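Local atomic coordinates of glycosyl hydrolase family 2, TIM barrel domain protein (Parabacteroides merdae ATCC 43184, PDB entry 6DXU), a protein that probably hydrolyses beta-glucuronides as a glycoside hydrolase family 2 beta-glucuronidase from a human gut bacterium. Residues N604-Y608 against V609-G613; S483-A486 against G487-G491. All coordinates share one frame; numbering follows the deposited sequence.

Contact 1 (N604-Y608 against V609-G613); sequences NPVPY and VNQKG. With BCN (bicine), chain L.
The amide of Q611 meets the backbone of V606 in one of three hydrogen bonds that tie N604-Y608 to V609-G613. V606 N gives its hydrogen to Q611 OE1 at 2.9 Å and an almost linear 172°, yet arrives from above the carbonyl plane and not on a lone pair. The Q611 chain, extended beyond CG (chi2 176°), carries the amide back to the start of the turn, beside P605 and V606, where H520 takes the hydrogen of NE2. In the second bond N604 ND2 reaches V609 O at 2.7 Å; the acceptor lies in the N604 amide plane, whereas the donor is tilted from the V609 carbonyl plane. The third, V609 N to V606 O at 3.3 Å, is weak and closes a type II beta turn with P607 and Y608 at its corners.

Van der Waals contacts run beside these bonds. V606 points CG1 anti to its own nitrogen (chi1 174°), against V609 CG2 at 3.6 Å, the apolar pair. Q611 packs its amide against carbons, with NE2 3.4 Å from V606 CG2 and OE1 3.2 Å from P605 CD. With an alanine here, the V606 amide hydrogen would probably be left without its acceptor and H520 without its amide partner, and a gap would open beside P605.

P605 CD lies 3.4 Å from bicine O6; bicine is also hydrogen-bonded to the backbone O of D603 and to R523 NH1.

Beyond the turn, N610 OD1 accepts from K612 N at 3.2 Å in the carbonyl plane, forming an Asx turn, while N610 ND2 is held by D183 and K612 NZ by D518 and Y489. The N610-Q611-K612 sequence matches the Asn-x-Lys motif with which beta-glucuronidases recognise the glucuronate carboxylate, consistent with a place in the active site.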
loop_
_atom_site.group_PDB
_atom_site.type_symbol
_atom_site.label_atom_id
_atom_site.label_comp_id
_atom_site.label_asym_id
_atom_site.label_seq_id
_atom_site.Cartn_x
_atom_site.Cartn_y
_atom_site.Cartn_z
ATOM N N ASN D 604 -33.314 15.098 -27.289
ATOM C CA ASN D 604 -34.307 14.277 -27.958
ATOM C C ASN D 604 -35.705 14.799 -27.630
ATOM O O ASN D 604 -35.890 15.496 -26.630
ATOM C CB ASN D 604 -34.165 12.817 -27.528
ATOM C CG ASN D 604 -33.200 12.053 -28.408
ATOM O OD1 ASN D 604 -32.454 12.661 -29.176
ATOM N ND2 ASN D 604 -33.204 10.716 -28.303
ATOM N N PRO D 605 -36.705 14.477 -28.467
ATOM C CA PRO D 605 -38.081 14.956 -28.208
ATOM C C PRO D 605 -38.585 14.652 -26.812
ATOM O O PRO D 605 -39.220 15.511 -26.185
ATOM C CB PRO D 605 -38.904 14.224 -29.279
ATOM C CG PRO D 605 -37.946 14.046 -30.415
ATOM C CD PRO D 605 -36.594 13.781 -29.762
ATOM N N VAL D 606 -38.316 13.452 -26.302
ATOM C CA VAL D 606 -38.280 13.208 -24.864
ATOM C C VAL D 606 -36.812 13.323 -24.427
ATOM O O VAL D 606 -36.000 12.472 -24.821
ATOM C CB VAL D 606 -38.860 11.843 -24.487
ATOM C CG1 VAL D 606 -38.655 11.588 -22.995
ATOM C CG2 VAL D 606 -40.378 11.775 -24.863
ATOM N N PRO D 607 -36.444 14.353 -23.670
ATOM C CA PRO D 607 -35.030 14.516 -23.300
ATOM C C PRO D 607 -34.476 13.273 -22.614
ATOM O O PRO D 607 -35.144 12.653 -21.782
ATOM C CB PRO D 607 -35.052 15.722 -22.343
ATOM C CG PRO D 607 -36.248 16.538 -22.801
ATOM C CD PRO D 607 -37.277 15.502 -23.252
ATOM N N TYR D 608 -33.246 12.904 -22.994
ATOM C CA TYR D 608 -32.488 11.823 -22.347
ATOM C C TYR D 608 -33.141 10.455 -22.508
ATOM O O TYR D 608 -32.980 9.572 -21.654
ATOM C CB TYR D 608 -32.254 12.119 -20.864
ATOM C CG TYR D 608 -31.386 13.327 -20.623
ATOM C CD1 TYR D 608 -30.023 13.291 -20.877
ATOM C CD2 TYR D 608 -31.936 14.507 -20.127
ATOM C CE1 TYR D 608 -29.213 14.400 -20.637
ATOM C CE2 TYR D 608 -31.142 15.622 -19.884
ATOM C CZ TYR D 608 -29.789 15.563 -20.140
ATOM O OH TYR D 608 -29.012 16.665 -19.888
ATOM N N VAL D 609 -33.865 10.244 -23.603
ATOM C CA VAL D 609 -34.454 8.940 -23.895
ATOM C C VAL D 609 -34.131 8.581 -25.334
ATOM O O VAL D 609 -34.320 9.396 -26.246
ATOM C CB VAL D 609 -35.976 8.916 -23.642
ATOM C CG1 VAL D 609 -36.595 7.603 -24.163
ATOM C CG2 VAL D 609 -36.260 9.056 -22.137
ATOM N N ASN D 610 -33.590 7.386 -25.527
ATOM C CA ASN D 610 -33.435 6.809 -26.853
ATOM C C ASN D 610 -34.811 6.299 -27.261
ATOM O O ASN D 610 -35.338 5.374 -26.638
ATOM C CB ASN D 610 -32.395 5.690 -26.823
ATOM C CG ASN D 610 -32.127 5.092 -28.204
ATOM O OD1 ASN D 610 -33.056 4.831 -28.979
ATOM N ND2 ASN D 610 -30.853 4.847 -28.508
ATOM N N GLN D 611 -35.411 6.914 -28.281
ATOM C CA GLN D 611 -36.812 6.653 -28.600
ATOM C C GLN D 611 -36.986 5.707 -29.786
ATOM O O GLN D 611 -37.987 5.783 -30.506
ATOM C CB GLN D 611 -37.551 7.970 -28.842
ATOM C CG GLN D 611 -37.566 8.868 -27.595
ATOM C CD GLN D 611 -38.218 10.219 -27.843
ATOM O OE1 GLN D 611 -37.536 11.236 -28.026
ATOM N NE2 GLN D 611 -39.548 10.238 -27.827
ATOM N N LYS D 612 -36.042 4.793 -29.995
ATOM C CA LYS D 612 -36.173 3.821 -31.075
ATOM C C LYS D 612 -37.060 2.638 -30.721
ATOM O O LYS D 612 -37.330 1.801 -31.592
ATOM C CB LYS D 612 -34.785 3.311 -31.472
ATOM C CG LYS D 612 -33.917 4.360 -32.123
ATOM C CD LYS D 612 -32.538 3.774 -32.469
ATOM C CE LYS D 612 -31.676 4.793 -33.184
ATOM N NZ LYS D 612 -31.391 5.991 -32.356
ATOM N N GLY D 613 -37.530 2.534 -29.480
ATOM C CA GLY D 613 -38.308 1.376 -29.102
ATOM C C GLY D 613 -39.591 1.268 -29.906
ATOM O O GLY D 613 -40.070 2.235 -30.488
HETATM N N1 BCN L . -35.268 16.222 -33.583
HETATM C C1 BCN L . -34.856 17.401 -34.322
HETATM C C2 BCN L . -35.622 18.611 -33.792
HETATM O O21 BCN L . -36.611 18.434 -33.036
HETATM O O22 BCN L . -35.266 19.778 -34.113
HETATM C C3 BCN L . -36.049 15.375 -34.479
HETATM C C4 BCN L . -37.477 15.902 -34.642
HETATM O O4 BCN L . -38.071 16.074 -33.383
HETATM C C5 BCN L . -34.072 15.479 -33.189
HETATM C C6 BCN L . -33.683 15.809 -31.749
HETATM O O6 BCN L . -34.808 16.325 -31.085
#

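Contact 2 (S483-A486 against G487-G491); sequences SIWA and GWYRG
W485 and Y489 stand side by side, pointing the same way from a tight turn, and their rings meet in an edge-to-face (T-shaped) pair. The tyrosine edge is directed at the indole face: the centroids of the Y489 ring and the five-membered ring of W485 are 5.0 Å apart and the planes are inclined at 69°. Y489 CD1 comes closest, 3.5 Å from W485 CG, and CE1 follows it over the indole. Both residues have CG anti to the carbonyl carbon (chi1 -78° for W485, -70° for Y489), and with the turn bringing their CB atoms to 4.1 Å the side chains run alongside each other.

W488 takes the other course, with CG anti to its nitrogen. Its CD1 sits 3.5 Å above the plane of the Y489 ring, over the centre, so the tyrosine offers an edge to W485 and a face to W488. W488 CB also packs obliquely on W485 CE3, at 4.2 Å.

The backbone that sets these rings is a type II beta turn from W485 to W488, closed by W488 N to W485 O at 3.0 Å. G487 occupies a corner where a CB would collide with A486 O. Its nitrogen bonds to R490 O at 3.1 Å, and A486 and R490 form a single bridge.

Y489 OH is engaged by K612 and R601, R490 by D547, and the W488 ring meets W563 of the bicine pocket. This turn lies in the loop after strand 479-481, at the C-terminal end of a barrel strand, the end that carries the active site in TIM barrels.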
loop_
_atom_site.group_PDB
_atom_site.type_symbol
_atom_site.label_atom_id
_atom_site.label_comp_id
_atom_site.label_asym_id
_atom_site.label_seq_id
_atom_site.Cartn_x
_atom_site.Cartn_y
_atom_site.Cartn_z
ATOM N N SER D 483 -22.225 -2.595 -38.366
ATOM C CA SER D 483 -23.209 -1.549 -38.133
ATOM C C SER D 483 -24.001 -1.331 -39.418
ATOM O O SER D 483 -23.430 -0.940 -40.441
ATOM C CB SER D 483 -22.523 -0.254 -37.692
ATOM O OG SER D 483 -23.464 0.789 -37.526
ATOM N N ILE D 484 -25.301 -1.604 -39.377
ATOM C CA ILE D 484 -26.184 -1.413 -40.529
ATOM C C ILE D 484 -27.433 -0.706 -40.024
ATOM O O ILE D 484 -28.328 -1.340 -39.453
ATOM C CB ILE D 484 -26.545 -2.721 -41.237
ATOM C CG1 ILE D 484 -25.290 -3.470 -41.703
ATOM C CG2 ILE D 484 -27.449 -2.435 -42.442
ATOM C CD1 ILE D 484 -25.627 -4.881 -42.217
ATOM N N TRP D 485 -27.498 0.605 -40.235
ATOM C CA TRP D 485 -28.648 1.402 -39.827
ATOM C C TRP D 485 -29.296 2.053 -41.044
ATOM O O TRP D 485 -29.405 3.282 -41.107
ATOM C CB TRP D 485 -28.204 2.462 -38.813
ATOM C CG TRP D 485 -27.999 1.942 -37.422
ATOM C CD1 TRP D 485 -26.834 1.488 -36.871
ATOM C CD2 TRP D 485 -28.991 1.850 -36.399
ATOM N NE1 TRP D 485 -27.051 1.096 -35.566
ATOM C CE2 TRP D 485 -28.367 1.319 -35.252
ATOM C CE3 TRP D 485 -30.353 2.166 -36.342
ATOM C CZ2 TRP D 485 -29.056 1.099 -34.060
ATOM C CZ3 TRP D 485 -31.036 1.949 -35.159
ATOM C CH2 TRP D 485 -30.390 1.418 -34.037
ATOM N N ALA D 486 -29.705 1.240 -42.016
ATOM C CA ALA D 486 -30.213 1.757 -43.283
ATOM C C ALA D 486 -31.492 2.560 -43.068
ATOM O O ALA D 486 -32.450 2.077 -42.453
ATOM C CB ALA D 486 -30.482 0.607 -44.254
ATOM N N GLY D 487 -31.517 3.775 -43.612
ATOM C CA GLY D 487 -32.661 4.639 -43.441
ATOM C C GLY D 487 -32.678 5.386 -42.132
ATOM O O GLY D 487 -33.648 6.105 -41.856
ATOM N N TRP D 488 -31.661 5.222 -41.293
ATOM C CA TRP D 488 -31.635 6.060 -40.103
ATOM C C TRP D 488 -30.340 6.848 -40.032
ATOM O O TRP D 488 -30.297 7.987 -40.505
ATOM C CB TRP D 488 -31.862 5.247 -38.830
ATOM C CG TRP D 488 -32.110 6.177 -37.666
ATOM C CD1 TRP D 488 -31.282 6.419 -36.598
ATOM C CD2 TRP D 488 -33.232 7.051 -37.511
ATOM N NE1 TRP D 488 -31.850 7.367 -35.768
ATOM C CE2 TRP D 488 -33.044 7.771 -36.311
ATOM C CE3 TRP D 488 -34.393 7.280 -38.266
ATOM C CZ2 TRP D 488 -33.974 8.710 -35.848
ATOM C CZ3 TRP D 488 -35.318 8.210 -37.802
ATOM C CH2 TRP D 488 -35.102 8.912 -36.610
ATOM N N TYR D 489 -29.267 6.256 -39.489
ATOM C CA TYR D 489 -28.026 7.013 -39.360
ATOM C C TYR D 489 -27.337 7.225 -40.699
ATOM O O TYR D 489 -26.490 8.117 -40.803
ATOM C CB TYR D 489 -27.062 6.325 -38.382
ATOM C CG TYR D 489 -27.520 6.397 -36.941
ATOM C CD1 TYR D 489 -27.711 5.243 -36.197
ATOM C CD2 TYR D 489 -27.796 7.625 -36.336
ATOM C CE1 TYR D 489 -28.142 5.304 -34.893
ATOM C CE2 TYR D 489 -28.232 7.696 -35.027
ATOM C CZ TYR D 489 -28.396 6.532 -34.308
ATOM O OH TYR D 489 -28.825 6.582 -32.997
ATOM N N ARG D 490 -27.687 6.445 -41.719
ATOM C CA ARG D 490 -27.081 6.609 -43.029
ATOM C C ARG D 490 -27.973 5.989 -44.096
ATOM O O ARG D 490 -28.635 4.970 -43.867
ATOM C CB ARG D 490 -25.684 5.972 -43.063
ATOM C CG ARG D 490 -24.900 6.214 -44.338
ATOM C CD ARG D 490 -23.431 5.832 -44.151
ATOM N NE ARG D 490 -22.794 6.626 -43.101
ATOM C CZ ARG D 490 -22.221 7.812 -43.301
ATOM N NH1 ARG D 490 -22.208 8.343 -44.518
ATOM N NH2 ARG D 490 -21.662 8.466 -42.289
ATOM N N GLY D 491 -27.981 6.621 -45.265
ATOM C CA GLY D 491 -28.639 6.071 -46.432
ATOM C C GLY D 491 -30.152 5.960 -46.345
ATOM O O GLY D 491 -30.825 6.605 -45.534
#

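In the fold
Each contact is a continuous, largely buried run of chain built on a type II beta turn, with centres 18 Å apart, and contact 2 ends before contact 1 begins along the chain. Their chemistry differs: contact 1 is largely amide-to-backbone hydrogen bonding beside bound bicine and leads into strand 609-610, whereas contact 2 is an aromatic cluster in the loop after strand 479-481, with R490 and G491 partly exposed at its far end. K612 joins them. Its NZ lies 2.7 Å from Y489 OH, a probable hydrogen bond, while its CE packs 3.5 Å from W485 CZ3. The aromatic loop thus forms part of the surroundings of the lysine in the Asn-x-Lys sequence.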